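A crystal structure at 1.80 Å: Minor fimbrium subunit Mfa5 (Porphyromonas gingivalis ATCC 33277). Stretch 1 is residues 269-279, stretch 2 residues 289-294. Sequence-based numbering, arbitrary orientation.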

# COMPACT_ATOMS: atom_id res chain seq x y z
N GLY A 269 29.58 23.50 37.59
CA GLY A 269 29.11 22.64 38.66
C GLY A 269 30.26 22.15 39.51
O GLY A 269 30.18 22.12 40.74
N ALA A 270 31.37 21.80 38.85
CA ALA A 270 32.52 21.30 39.58
C ALA A 270 33.25 22.41 40.31
O ALA A 270 33.94 22.13 41.29
CB ALA A 270 33.49 20.60 38.60
N ILE A 271 33.14 23.66 39.85
CA ILE A 271 33.63 24.77 40.64
C ILE A 271 32.79 24.91 41.92
O ILE A 271 33.34 25.07 43.01
CB ILE A 271 33.63 26.08 39.82
CG1 ILE A 271 34.73 26.04 38.74
CG2 ILE A 271 33.78 27.32 40.74
CD1 ILE A 271 34.55 27.09 37.63
N ASN A 272 31.47 24.77 41.81
CA ASN A 272 30.57 24.98 42.93
C ASN A 272 30.56 23.81 43.90
O ASN A 272 30.43 24.01 45.11
CB ASN A 272 29.14 25.24 42.44
CG ASN A 272 29.02 26.56 41.69
OD1 ASN A 272 29.98 27.31 41.59
ND2 ASN A 272 27.84 26.81 41.12
N PHE A 273 30.67 22.60 43.38
CA PHE A 273 30.53 21.37 44.17
C PHE A 273 31.66 20.41 43.77
O PHE A 273 31.40 19.33 43.22
CB PHE A 273 29.17 20.71 43.93
CG PHE A 273 27.98 21.60 44.24
CD1 PHE A 273 27.69 21.96 45.55
CD2 PHE A 273 27.15 22.04 43.23
CE1 PHE A 273 26.58 22.76 45.83
CE2 PHE A 273 26.05 22.82 43.50
CZ PHE A 273 25.76 23.18 44.80
N PRO A 274 32.92 20.77 44.05
CA PRO A 274 34.03 19.98 43.50
C PRO A 274 34.02 18.52 43.88
O PRO A 274 34.29 17.66 43.03
CB PRO A 274 35.28 20.70 44.04
CG PRO A 274 34.76 21.54 45.18
CD PRO A 274 33.38 21.93 44.83
N THR A 275 33.69 18.18 45.13
CA THR A 275 33.79 16.78 45.51
C THR A 275 32.60 15.96 45.03
O THR A 275 32.62 14.73 45.15
CB THR A 275 33.95 16.64 47.04
OG1 THR A 275 32.80 17.15 47.69
CG2 THR A 275 35.18 17.38 47.52
N ASN A 276 31.55 16.61 44.50
CA ASN A 276 30.46 15.87 43.88
C ASN A 276 30.79 15.46 42.44
O ASN A 276 30.23 14.49 41.93
CB ASN A 276 29.19 16.72 43.86
CG ASN A 276 28.52 16.83 45.22
OD1 ASN A 276 28.96 16.22 46.20
ND2 ASN A 276 27.45 17.59 45.29
N TYR A 277 31.67 16.22 41.78
CA TYR A 277 31.92 16.06 40.35
C TYR A 277 33.21 15.33 40.03
O TYR A 277 33.24 14.55 39.08
CB TYR A 277 32.00 17.44 39.69
CG TYR A 277 30.65 18.00 39.38
CD1 TYR A 277 30.08 17.80 38.14
CD2 TYR A 277 29.95 18.71 40.31
CE1 TYR A 277 28.86 18.31 37.83
CE2 TYR A 277 28.69 19.24 40.01
CZ TYR A 277 28.15 19.01 38.78
OH TYR A 277 26.90 19.50 38.43
N VAL A 278 34.29 15.59 40.76
CA VAL A 278 35.63 15.25 40.29
C VAL A 278 36.11 13.97 40.97
O VAL A 278 36.19 13.91 42.20
CB VAL A 278 36.61 16.40 40.54
CG1 VAL A 278 37.96 16.03 40.00
CG2 VAL A 278 36.12 17.67 39.89
N SER A 279 36.47 12.99 40.15
CA SER A 279 37.09 11.74 40.56
C SER A 279 38.03 11.91 41.74
O SER A 279 39.10 12.51 41.60
CB SER A 279 37.87 11.14 39.40
OG SER A 279 38.89 12.04 38.97
N ASN A 289 43.88 17.65 41.17
CA ASN A 289 43.68 19.08 41.01
C ASN A 289 42.24 19.34 40.58
O ASN A 289 41.68 18.58 39.79
CB ASN A 289 44.65 19.63 39.98
CG ASN A 289 46.05 19.76 40.54
OD1 ASN A 289 46.33 20.63 41.34
ND2 ASN A 289 46.94 18.89 40.11
N TYR A 290 41.65 20.42 41.10
CA TYR A 290 40.25 20.69 40.83
C TYR A 290 40.06 21.79 39.78
O TYR A 290 40.94 22.64 39.59
CB TYR A 290 39.54 21.06 42.13
CG TYR A 290 39.33 19.86 43.03
CD1 TYR A 290 38.20 19.07 42.91
CD2 TYR A 290 40.29 19.50 43.97
CE1 TYR A 290 38.02 17.95 43.71
CE2 TYR A 290 40.10 18.40 44.78
CZ TYR A 290 38.98 17.63 44.64
OH TYR A 290 38.79 16.52 45.42
N PRO A 291 38.94 21.77 39.07
CA PRO A 291 38.79 22.65 37.90
C PRO A 291 38.45 24.09 38.24
O PRO A 291 37.90 24.40 39.30
CB PRO A 291 37.65 22.01 37.11
CG PRO A 291 36.92 21.19 38.10
CD PRO A 291 37.90 20.73 39.11
N THR A 292 38.81 24.95 37.31
CA THR A 292 38.48 26.37 37.31
C THR A 292 37.82 26.71 35.98
O THR A 292 37.66 25.85 35.10
CB THR A 292 39.73 27.23 37.51
OG1 THR A 292 40.54 27.14 36.32
CG2 THR A 292 40.51 26.78 38.72
N HIS A 293 37.44 27.99 35.81
CA HIS A 293 36.81 28.37 34.56
C HIS A 293 37.71 28.16 33.35
O HIS A 293 37.20 28.10 32.22
CB HIS A 293 36.36 29.84 34.62
CG HIS A 293 35.12 30.06 35.43
ND1 HIS A 293 33.91 29.52 35.07
CD2 HIS A 293 34.92 30.74 36.58
CE1 HIS A 293 33.00 29.85 35.98
NE2 HIS A 293 33.59 30.60 36.90
N SER A 294 39.02 28.04 33.54
CA SER A 294 39.95 27.84 32.44
C SER A 294 40.24 26.37 32.15
O SER A 294 40.96 26.08 31.20
CB SER A 294 41.27 28.57 32.73
OG SER A 294 41.02 29.97 32.83
O HOH W 1 36.67 22.96 41.42
O HOH W 2 36.60 15.14 44.64

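Stretch 2 has no regular secondary structure and packs against the helical segments of stretch 1 and V278 just after them. No direct hydrogen bond joins them; the contact is apolar, with two bridging waters.

The CA-to-CB bond of Y290 points toward stretch 1, and its ring lies obliquely against P274 and V278. P274 CB is 3.5 Å from Y290 CD1, and V278 CB is 3.8 Å from Y290 CE1. The ring thus rests on residues one helical turn apart, a turn closed by the bond from V278 N to P274 O (3.1 Å). The phenol oxygen is hydrogen-bonded to water: Y290 OH is 2.7 Å from water 2, which donates to V278 O at 2.8 Å.

P291 is buried, and its ring meets two side chains. P291 CG lies 3.5 Å from A270 CB, and P291 CD 3.6 Å from V278 CG2. I271 CG1 is 3.6 Å from P291 O. This carbonyl has no direct donor in stretch 1. Water 1 instead donates to both P291 O (2.8 Å) and A270 O (2.9 Å), linking two backbone acceptors.

The CA-to-CB bond of T292 points away. I271 CD1 meets its backbone, 3.7 Å from T292 C. The same methyl sits over one face of the H293 ring. I271 CD1 is 3.5 Å from the H293 ring centroid and 7° off the normal, a CH-pi contact.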